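Local coordinates for photosystem II extrinsic protein V (Arthrospira maxima, PDB 1F1C), which is an extrinsic lumenal subunit of photosystem II that carries one covalently bound heme c and probably helps to stabilise the oxygen-evolving complex, at residues A[5-9]-A[118-123]; A[55-61]-A[79-83]; A[65-71]-A[114-118]. All blocks are in the same frame, centred on the assembly; numbering follows the deposited sequence.

How the interactions relate
The three contacts run from the edge of the cytochrome to its heme. Interactions 1 and 3 share Leu118 of helix 107-124 and lie about 10 Å apart between centres; they are joined directly where Pro9 O lies 3.0 Å from Ile67 N, a probable hydrogen bond. Interaction 3 is the central one, with Leu70 and Ile117 in the heme pocket. Interaction 2 closes the propionate end of that pocket, its centre about 13 Å from that of interaction 3 and about 19 Å from that of interaction 1. Leu57 of segment 55-61 bridges inward: its CD2 is 4.1 Å from Leu70 CD2, and it also touches Ile117.

Interaction 1. Residues A[5-9]-A[118-123]; sequences LRTFP and LLQPKV
The Phe8 ring, the one flat side chain that carries this contact, is met obliquely by three residues of helix 107-124. Its CD2 rests 3.8 Å from Leu118 CB and is touched by Lys122 CE as well. Its CE2 lies 3.8 Å from Leu119 CA. The ring takes up this place because CG stands anti to the carbonyl carbon (chi1 -40°), while CB points at the helix. Leu119 sends its CG anti to the backbone N (chi1 177°), which carries CD1 to 4.1 Å from Phe8 CZ and 3.8 Å from Leu5 O. Lys122 serves here through its hydrocarbon chain: CD lies 3.2 Å from Leu5 O, and the bend at chi4 then turns NZ aside. Farther out, Leu5 CD1 meets Val123 CG1 at 4.4 Å. Leucines, a phenylalanine and the aliphatic part of a lysine suit this seam, where packing rather than polar bonding joins the segments. With an alanine at Phe8 the ring would be gone, which would probably leave Leu118 CB, Leu119 and the Lys122 chain without the surface they pack on. Strand 7-9 pairs antiparallel with strand 16-18, so the contact lays a small N-terminal sheet on the C-terminal helix of the cytochrome c fold.

Interaction 2. Residues A[55-61]-A[79-83]; sequences EALALAT and TYDGF. With HEC (heme c), chain C.
The propionate end of the heme c pocket is where Tyr80 meets Ala60; Ala56, Leu57 and Thr79 line the same pocket. The Tyr80 ring has Ala60 CA over one face, while the propionate atom O1A and Ala56 O sit at its edge, in its plane. Ala60 CB touches both ring and propionate, 3.4 Å from Tyr80 CE1 and 3.5 Å from HEC O1A; a small methyl suits a position pressed by a ring and a carboxylate together. With CG anti to the backbone N (chi1 -166°), the ring extends to the end of helix 54-58, and Tyr80 OH donates to Ala56 O over 2.5 Å, in the carbonyl plane and on a lone pair (C=O...donor angle 126°). Residues Thr79 to Gly82 form a type I beta turn. Thr61 N donates a hydrogen bond to Tyr80 O of this turn (3.1 Å). Gly82, the last residue of the turn, has positive phi, and its CA lies 2.9 Å from Thr61 O in a CA-H...O contact; any side chain would run into that oxygen. Asp81 OD2 accepts from Phe83 N at 3.0 Å, an Asx turn whose donor stands above the carboxylate plane. On the heme side, Tyr80 N lies 2.9 Å from the other propionate, at HEC O1D.

Interaction 3. Residues A[65-71]-A[114-118]; sequences DNIAALV and AGYIL
Leu70 leans against Ala114 and Leu118 where helix 67-71 crosses helix 114-118, part of the helical packing around the heme in this cytochrome c fold. The axes of these short segments pass 9.4 Å apart at 115°. Starting at the backbone, Leu70 CB faces the helix and lies 3.7 Å from Ala114 CB. The small alanine suits the place, since a bulkier group would probably press on the Ile67 carbonyl and on Leu70 of the facing helix. CG then stands anti to the carbonyl carbon (chi1 -75°), and from this branch point CD1 turns to the far helix. CD1 makes several contacts: 3.5 Å from Leu118 CD2, tighter than usual carbon contact, and 3.6 Å from Ala114 O, with Ile117 CG2 a little farther off at 4.2 Å. Leu70 and Leu118 thus reach toward each other tip to tip, each leucine giving a methyl to the meeting. CD2, the other branch, packs against Leu57 of helix 54-58. Leu70 and Ile117 both touch the heme as well, so the same apolar side chains that join the helices help to wall the cofactor.

Asn66 stands at the N-cap of helix 67-75. Just after it, Ile67 receives the second methyl of Leu118, CD1, obliquely at 3.8 Å from CG1; the buried, branched side chain can also serve Ala114 with CG2 and touch Phe8 of strand 7-9. One turn farther along the helix, Val71 adds a further contact, its CG2 lying 4.1 Å from Ala114 CB.

Interaction 1. Residues A[5-9]-A[118-123]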
loop_
_atom_site.group_PDB
_atom_site.type_symbol
_atom_site.label_atom_id
_atom_site.label_comp_id
_atom_site.label_asym_id
_atom_site.label_seq_id
_atom_site.Cartn_x
_atom_site.Cartn_y
_atom_site.Cartn_z
ATOM N N LEU A 5 -16.204 -13.686 -26.894
ATOM C CA LEU A 5 -15.202 -12.890 -26.210
ATOM C C LEU A 5 -15.631 -12.625 -24.778
ATOM O O LEU A 5 -14.791 -12.449 -23.891
ATOM C CB LEU A 5 -14.997 -11.560 -26.934
ATOM C CG LEU A 5 -14.406 -11.629 -28.344
ATOM C CD1 LEU A 5 -14.428 -10.242 -28.952
ATOM C CD2 LEU A 5 -12.978 -12.177 -28.304
ATOM N N ARG A 6 -16.942 -12.610 -24.561
ATOM C CA ARG A 6 -17.510 -12.343 -23.249
ATOM C C ARG A 6 -17.700 -13.594 -22.397
ATOM O O ARG A 6 -18.447 -13.576 -21.422
ATOM C CB ARG A 6 -18.838 -11.598 -23.411
ATOM C CG ARG A 6 -18.663 -10.192 -23.990
ATOM C CD ARG A 6 -19.867 -9.738 -24.796
ATOM N NE ARG A 6 -21.102 -9.774 -24.022
ATOM C CZ ARG A 6 -22.174 -10.485 -24.363
ATOM N NH1 ARG A 6 -22.169 -11.222 -25.469
ATOM N NH2 ARG A 6 -23.255 -10.460 -23.595
ATOM N N THR A 7 -17.017 -14.674 -22.771
ATOM C CA THR A 7 -17.076 -15.928 -22.026
ATOM C C THR A 7 -15.775 -16.022 -21.227
ATOM O O THR A 7 -14.697 -16.084 -21.816
ATOM C CB THR A 7 -17.154 -17.159 -22.963
ATOM O OG1 THR A 7 -18.336 -17.089 -23.774
ATOM C CG2 THR A 7 -17.202 -18.438 -22.148
ATOM N N PHE A 8 -15.868 -16.023 -19.898
ATOM C CA PHE A 8 -14.675 -16.103 -19.068
ATOM C C PHE A 8 -14.774 -17.244 -18.080
ATOM O O PHE A 8 -15.858 -17.763 -17.827
ATOM C CB PHE A 8 -14.474 -14.813 -18.268
ATOM C CG PHE A 8 -14.771 -13.571 -19.036
ATOM C CD1 PHE A 8 -16.056 -13.046 -19.050
ATOM C CD2 PHE A 8 -13.774 -12.935 -19.771
ATOM C CE1 PHE A 8 -16.349 -11.905 -19.788
ATOM C CE2 PHE A 8 -14.055 -11.790 -20.516
ATOM C CZ PHE A 8 -15.345 -11.274 -20.526
ATOM N N PRO A 9 -13.635 -17.656 -17.511
ATOM C CA PRO A 9 -13.657 -18.743 -16.537
ATOM C C PRO A 9 -14.184 -18.078 -15.269
ATOM O O PRO A 9 -13.607 -17.090 -14.811
ATOM C CB PRO A 9 -12.183 -19.121 -16.391
ATOM C CG PRO A 9 -11.507 -18.497 -17.577
ATOM C CD PRO A 9 -12.257 -17.227 -17.787
ATOM N N LEU A 118 -10.370 -9.260 -17.270
ATOM C CA LEU A 118 -10.151 -10.443 -18.110
ATOM C C LEU A 118 -10.480 -10.205 -19.581
ATOM O O LEU A 118 -10.011 -10.934 -20.460
ATOM C CB LEU A 118 -10.986 -11.630 -17.601
ATOM C CG LEU A 118 -10.791 -12.118 -16.158
ATOM C CD1 LEU A 118 -11.828 -13.198 -15.866
ATOM C CD2 LEU A 118 -9.385 -12.651 -15.951
ATOM N N LEU A 119 -11.290 -9.190 -19.853
ATOM C CA LEU A 119 -11.667 -8.884 -21.221
ATOM C C LEU A 119 -10.567 -8.169 -22.002
ATOM O O LEU A 119 -10.290 -8.523 -23.138
ATOM C CB LEU A 119 -12.921 -8.015 -21.242
ATOM C CG LEU A 119 -13.393 -7.563 -22.631
ATOM C CD1 LEU A 119 -13.869 -8.756 -23.444
ATOM C CD2 LEU A 119 -14.521 -6.553 -22.467
ATOM N N GLN A 120 -9.933 -7.179 -21.377
ATOM C CA GLN A 120 -8.915 -6.378 -22.037
ATOM C C GLN A 120 -7.910 -7.092 -22.934
ATOM O O GLN A 120 -7.758 -6.721 -24.095
ATOM C CB GLN A 120 -8.221 -5.504 -21.003
ATOM C CG GLN A 120 -9.219 -4.605 -20.308
ATOM C CD GLN A 120 -10.215 -3.992 -21.288
ATOM O OE1 GLN A 120 -9.860 -3.148 -22.101
ATOM N NE2 GLN A 120 -11.460 -4.434 -21.219
ATOM N N PRO A 121 -7.218 -8.128 -22.432
ATOM C CA PRO A 121 -6.271 -8.774 -23.355
ATOM C C PRO A 121 -6.958 -9.417 -24.574
ATOM O O PRO A 121 -6.379 -9.529 -25.651
ATOM C CB PRO A 121 -5.555 -9.788 -22.465
ATOM C CG PRO A 121 -6.584 -10.099 -21.385
ATOM C CD PRO A 121 -7.193 -8.754 -21.095
ATOM N N LYS A 122 -8.207 -9.834 -24.413
ATOM C CA LYS A 122 -8.935 -10.444 -25.528
ATOM C C LYS A 122 -9.208 -9.412 -26.621
ATOM O O LYS A 122 -9.394 -9.768 -27.784
ATOM C CB LYS A 122 -10.280 -11.024 -25.053
ATOM C CG LYS A 122 -10.182 -12.168 -24.042
ATOM C CD LYS A 122 -11.571 -12.635 -23.610
ATOM C CE LYS A 122 -11.502 -13.891 -22.753
ATOM N NZ LYS A 122 -10.813 -15.000 -23.480
ATOM N N VAL A 123 -9.231 -8.136 -26.245
ATOM C CA VAL A 123 -9.501 -7.070 -27.210
ATOM C C VAL A 123 -8.315 -6.131 -27.461
ATOM O O VAL A 123 -8.203 -5.537 -28.529
ATOM C CB VAL A 123 -10.757 -6.233 -26.787
ATOM C CG1 VAL A 123 -12.030 -7.027 -27.051
ATOM C CG2 VAL A 123 -10.689 -5.890 -25.312
#

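Interaction 2. Residues A[55-61]-A[79-83]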
loop_
_atom_site.group_PDB
_atom_site.type_symbol
_atom_site.label_atom_id
_atom_site.label_comp_id
_atom_site.label_asym_id
_atom_site.label_seq_id
_atom_site.Cartn_x
_atom_site.Cartn_y
_atom_site.Cartn_z
ATOM N N GLU A 55 -0.789 -13.615 -18.456
ATOM C CA GLU A 55 0.386 -14.349 -17.997
ATOM C C GLU A 55 0.677 -14.102 -16.513
ATOM O O GLU A 55 0.806 -15.047 -15.735
ATOM C CB GLU A 55 1.605 -13.970 -18.839
ATOM C CG GLU A 55 1.830 -12.472 -18.966
ATOM C CD GLU A 55 1.728 -11.975 -20.404
ATOM O OE1 GLU A 55 0.680 -12.205 -21.056
ATOM O OE2 GLU A 55 2.704 -11.348 -20.878
ATOM N N ALA A 56 0.774 -12.836 -16.120
ATOM C CA ALA A 56 1.059 -12.503 -14.730
ATOM C C ALA A 56 -0.029 -13.046 -13.802
ATOM O O ALA A 56 0.263 -13.679 -12.782
ATOM C CB ALA A 56 1.189 -10.988 -14.570
ATOM N N LEU A 57 -1.284 -12.797 -14.162
ATOM C CA LEU A 57 -2.417 -13.262 -13.369
ATOM C C LEU A 57 -2.371 -14.775 -13.187
ATOM O O LEU A 57 -2.560 -15.289 -12.086
ATOM C CB LEU A 57 -3.730 -12.878 -14.054
ATOM C CG LEU A 57 -4.130 -11.400 -14.069
ATOM C CD1 LEU A 57 -5.432 -11.205 -14.857
ATOM C CD2 LEU A 57 -4.310 -10.930 -12.631
ATOM N N ALA A 58 -2.133 -15.485 -14.286
ATOM C CA ALA A 58 -2.072 -16.937 -14.257
ATOM C C ALA A 58 -0.945 -17.454 -13.366
ATOM O O ALA A 58 -1.049 -18.530 -12.784
ATOM C CB ALA A 58 -1.902 -17.473 -15.666
ATOM N N LEU A 59 0.127 -16.681 -13.248
ATOM C CA LEU A 59 1.261 -17.102 -12.443
ATOM C C LEU A 59 1.227 -16.624 -10.996
ATOM O O LEU A 59 2.182 -16.838 -10.246
ATOM C CB LEU A 59 2.561 -16.664 -13.119
ATOM C CG LEU A 59 3.141 -17.639 -14.154
ATOM C CD1 LEU A 59 2.031 -18.329 -14.908
ATOM C CD2 LEU A 59 4.059 -16.893 -15.111
ATOM N N ALA A 60 0.125 -15.988 -10.607
ATOM C CA ALA A 60 -0.031 -15.505 -9.240
ATOM C C ALA A 60 -0.391 -16.690 -8.345
ATOM O O ALA A 60 -0.629 -17.795 -8.833
ATOM C CB ALA A 60 -1.134 -14.449 -9.179
ATOM N N THR A 61 -0.437 -16.463 -7.038
ATOM C CA THR A 61 -0.782 -17.534 -6.111
ATOM C C THR A 61 -1.876 -17.116 -5.144
ATOM O O THR A 61 -1.645 -16.312 -4.251
ATOM C CB THR A 61 0.437 -17.978 -5.290
ATOM O OG1 THR A 61 1.422 -18.531 -6.172
ATOM C CG2 THR A 61 0.031 -19.028 -4.258
ATOM N N THR A 79 0.014 -10.508 -1.508
ATOM C CA THR A 79 1.188 -10.345 -2.360
ATOM C C THR A 79 1.110 -11.322 -3.516
ATOM O O THR A 79 0.287 -12.225 -3.518
ATOM C CB THR A 79 2.500 -10.603 -1.588
ATOM O OG1 THR A 79 2.350 -11.768 -0.765
ATOM C CG2 THR A 79 2.857 -9.398 -0.728
ATOM N N TYR A 80 1.974 -11.146 -4.502
ATOM C CA TYR A 80 1.957 -12.031 -5.655
ATOM C C TYR A 80 2.091 -13.496 -5.241
ATOM O O TYR A 80 1.393 -14.362 -5.759
ATOM C CB TYR A 80 3.076 -11.658 -6.616
ATOM C CG TYR A 80 2.929 -12.286 -7.979
ATOM C CD1 TYR A 80 1.780 -12.074 -8.745
ATOM C CD2 TYR A 80 3.949 -13.069 -8.517
ATOM C CE1 TYR A 80 1.651 -12.627 -10.017
ATOM C CE2 TYR A 80 3.829 -13.623 -9.789
ATOM C CZ TYR A 80 2.681 -13.398 -10.532
ATOM O OH TYR A 80 2.584 -13.941 -11.790
ATOM N N ASP A 81 2.979 -13.766 -4.293
ATOM C CA ASP A 81 3.177 -15.132 -3.815
ATOM C C ASP A 81 2.000 -15.527 -2.918
ATOM O O ASP A 81 2.010 -16.577 -2.265
ATOM C CB ASP A 81 4.500 -15.230 -3.046
ATOM C CG ASP A 81 4.479 -14.452 -1.751
ATOM O OD1 ASP A 81 5.524 -14.405 -1.074
ATOM O OD2 ASP A 81 3.416 -13.894 -1.409
ATOM N N GLY A 82 0.994 -14.651 -2.905
ATOM C CA GLY A 82 -0.227 -14.836 -2.139
ATOM C C GLY A 82 -0.132 -15.267 -0.689
ATOM O O GLY A 82 -1.039 -15.942 -0.190
ATOM N N PHE A 83 0.919 -14.880 0.023
ATOM C CA PHE A 83 0.992 -15.340 1.391
ATOM C C PHE A 83 1.054 -14.243 2.452
ATOM O O PHE A 83 1.057 -14.521 3.654
ATOM C CB PHE A 83 2.120 -16.384 1.486
ATOM C CG PHE A 83 3.388 -15.893 2.102
ATOM C CD1 PHE A 83 3.497 -15.760 3.484
ATOM C CD2 PHE A 83 4.503 -15.627 1.312
ATOM C CE1 PHE A 83 4.669 -15.378 4.064
ATOM C CE2 PHE A 83 5.689 -15.244 1.890
ATOM C CZ PHE A 83 5.766 -15.123 3.269
HETATM FE FE HEC C . -3.891 -3.432 -7.538
HETATM C CHA HEC C . -1.759 -6.076 -7.588
HETATM C CHB HEC C . -6.357 -5.439 -9.008
HETATM C CHC HEC C . -6.188 -0.924 -7.344
HETATM C CHD HEC C . -1.393 -1.366 -6.578
HETATM N NA HEC C . -4.043 -5.339 -8.090
HETATM C C1A HEC C . -3.066 -6.296 -8.025
HETATM C C2A HEC C . -3.548 -7.520 -8.606
HETATM C C3A HEC C . -4.811 -7.348 -8.996
HETATM C C4A HEC C . -5.107 -5.987 -8.720
HETATM C CMA HEC C . -5.821 -8.398 -9.430
HETATM C CAA HEC C . -2.793 -8.801 -8.724
HETATM C CBA HEC C . -2.003 -8.714 -10.004
HETATM C CGA HEC C . -1.357 -10.025 -10.348
HETATM O O1A HEC C . -1.473 -10.968 -9.543
HETATM O O2A HEC C . -0.732 -10.113 -11.420
HETATM N NB HEC C . -5.825 -3.230 -8.028
HETATM C C1B HEC C . -6.691 -4.154 -8.660
HETATM C C2B HEC C . -8.019 -3.650 -8.767
HETATM C C3B HEC C . -8.007 -2.437 -8.178
HETATM C C4B HEC C . -6.645 -2.149 -7.785
HETATM C CMB HEC C . -9.220 -4.310 -9.424
HETATM C CAB HEC C . -9.129 -1.637 -7.962
HETATM C CBB HEC C . -10.184 -2.051 -7.127
HETATM N NC HEC C . -3.795 -1.557 -7.100
HETATM C C1C HEC C . -4.837 -0.645 -7.086
HETATM C C2C HEC C . -4.382 0.654 -6.722
HETATM C C3C HEC C . -3.051 0.548 -6.440
HETATM C C4C HEC C . -2.683 -0.840 -6.728
HETATM C CMC HEC C . -5.206 1.940 -6.723
HETATM C CAC HEC C . -2.201 1.632 -6.096
HETATM C CBC HEC C . -2.435 2.428 -4.934
HETATM N ND HEC C . -1.995 -3.679 -7.103
HETATM C C1D HEC C . -1.101 -2.725 -6.673
HETATM C C2D HEC C . 0.183 -3.287 -6.429
HETATM C C3D HEC C . 0.077 -4.601 -6.711
HETATM C C4D HEC C . -1.267 -4.845 -7.159
HETATM C CMD HEC C . 1.485 -2.507 -6.135
HETATM C CAD HEC C . 1.153 -5.673 -6.508
HETATM C CBD HEC C . 1.129 -6.262 -5.099
HETATM C CGD HEC C . 2.143 -7.386 -4.908
HETATM O O1D HEC C . 1.986 -8.461 -5.516
HETATM O O2D HEC C . 3.110 -7.193 -4.146
#

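Interaction 3. Residues A[65-71]-A[114-118]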
loop_
_atom_site.group_PDB
_atom_site.type_symbol
_atom_site.label_atom_id
_atom_site.label_comp_id
_atom_site.label_asym_id
_atom_site.label_seq_id
_atom_site.Cartn_x
_atom_site.Cartn_y
_atom_site.Cartn_z
ATOM N N ASP A 65 -6.607 -15.698 -12.594
ATOM C CA ASP A 65 -7.093 -15.713 -13.969
ATOM C C ASP A 65 -8.540 -16.155 -14.187
ATOM O O ASP A 65 -8.889 -16.618 -15.269
ATOM C CB ASP A 65 -6.163 -16.561 -14.851
ATOM C CG ASP A 65 -5.992 -17.982 -14.332
ATOM O OD1 ASP A 65 -6.750 -18.393 -13.422
ATOM O OD2 ASP A 65 -5.099 -18.696 -14.846
ATOM N N ASN A 66 -9.374 -16.017 -13.163
ATOM C CA ASN A 66 -10.797 -16.345 -13.270
ATOM C C ASN A 66 -11.572 -15.361 -12.398
ATOM O O ASN A 66 -11.043 -14.833 -11.420
ATOM C CB ASN A 66 -11.097 -17.791 -12.836
ATOM C CG ASN A 66 -10.649 -18.090 -11.422
ATOM O OD1 ASN A 66 -9.500 -18.443 -11.187
ATOM N ND2 ASN A 66 -11.554 -17.942 -10.473
ATOM N N ILE A 67 -12.820 -15.104 -12.764
ATOM C CA ILE A 67 -13.660 -14.159 -12.037
ATOM C C ILE A 67 -13.666 -14.317 -10.517
ATOM O O ILE A 67 -13.530 -13.333 -9.785
ATOM C CB ILE A 67 -15.103 -14.234 -12.569
ATOM C CG1 ILE A 67 -15.111 -13.793 -14.041
ATOM C CG2 ILE A 67 -16.032 -13.381 -11.702
ATOM C CD1 ILE A 67 -16.390 -14.141 -14.794
ATOM N N ALA A 68 -13.821 -15.548 -10.036
ATOM C CA ALA A 68 -13.847 -15.785 -8.591
ATOM C C ALA A 68 -12.545 -15.362 -7.928
ATOM O O ALA A 68 -12.553 -14.726 -6.867
ATOM C CB ALA A 68 -14.122 -17.270 -8.290
ATOM N N ALA A 69 -11.430 -15.723 -8.555
ATOM C CA ALA A 69 -10.121 -15.400 -8.014
ATOM C C ALA A 69 -9.909 -13.903 -7.985
ATOM O O ALA A 69 -9.364 -13.372 -7.017
ATOM C CB ALA A 69 -9.044 -16.067 -8.839
ATOM N N LEU A 70 -10.353 -13.217 -9.033
ATOM C CA LEU A 70 -10.191 -11.770 -9.092
ATOM C C LEU A 70 -11.080 -11.104 -8.045
ATOM O O LEU A 70 -10.664 -10.159 -7.365
ATOM C CB LEU A 70 -10.525 -11.253 -10.490
ATOM C CG LEU A 70 -9.412 -11.566 -11.501
ATOM C CD1 LEU A 70 -9.810 -11.074 -12.883
ATOM C CD2 LEU A 70 -8.109 -10.904 -11.043
ATOM N N VAL A 71 -12.300 -11.605 -7.906
ATOM C CA VAL A 71 -13.209 -11.046 -6.919
ATOM C C VAL A 71 -12.628 -11.221 -5.517
ATOM O O VAL A 71 -12.666 -10.291 -4.707
ATOM C CB VAL A 71 -14.590 -11.715 -7.006
ATOM C CG1 VAL A 71 -15.476 -11.239 -5.857
ATOM C CG2 VAL A 71 -15.231 -11.375 -8.337
ATOM N N ALA A 114 -13.923 -7.727 -12.526
ATOM C CA ALA A 114 -13.220 -8.970 -12.834
ATOM C C ALA A 114 -13.400 -9.336 -14.309
ATOM O O ALA A 114 -12.457 -9.758 -14.981
ATOM C CB ALA A 114 -13.739 -10.098 -11.937
ATOM N N GLY A 115 -14.624 -9.177 -14.806
ATOM C CA GLY A 115 -14.888 -9.479 -16.194
ATOM C C GLY A 115 -14.156 -8.491 -17.081
ATOM O O GLY A 115 -13.603 -8.862 -18.119
ATOM N N TYR A 116 -14.159 -7.225 -16.675
ATOM C CA TYR A 116 -13.483 -6.177 -17.436
ATOM C C TYR A 116 -11.993 -6.491 -17.564
ATOM O O TYR A 116 -11.446 -6.528 -18.670
ATOM C CB TYR A 116 -13.654 -4.813 -16.748
ATOM C CG TYR A 116 -12.829 -3.724 -17.385
ATOM C CD1 TYR A 116 -13.120 -3.263 -18.666
ATOM C CD2 TYR A 116 -11.726 -3.183 -16.725
ATOM C CE1 TYR A 116 -12.334 -2.293 -19.278
ATOM C CE2 TYR A 116 -10.937 -2.212 -17.324
ATOM C CZ TYR A 116 -11.246 -1.773 -18.601
ATOM O OH TYR A 116 -10.461 -0.819 -19.206
ATOM N N ILE A 117 -11.342 -6.708 -16.425
ATOM C CA ILE A 117 -9.921 -7.020 -16.415
ATOM C C ILE A 117 -9.601 -8.174 -17.361
ATOM O O ILE A 117 -8.680 -8.071 -18.165
ATOM C CB ILE A 117 -9.429 -7.382 -14.983
ATOM C CG1 ILE A 117 -9.453 -6.126 -14.086
ATOM C CG2 ILE A 117 -8.026 -8.009 -15.060
ATOM C CD1 ILE A 117 -9.082 -6.365 -12.597
ATOM N N LEU A 118 -10.370 -9.260 -17.270
ATOM C CA LEU A 118 -10.151 -10.443 -18.110
ATOM C C LEU A 118 -10.480 -10.205 -19.581
ATOM O O LEU A 118 -10.011 -10.934 -20.460
ATOM C CB LEU A 118 -10.986 -11.630 -17.601
ATOM C CG LEU A 118 -10.791 -12.118 -16.158
ATOM C CD1 LEU A 118 -11.828 -13.198 -15.866
ATOM C CD2 LEU A 118 -9.385 -12.651 -15.951
#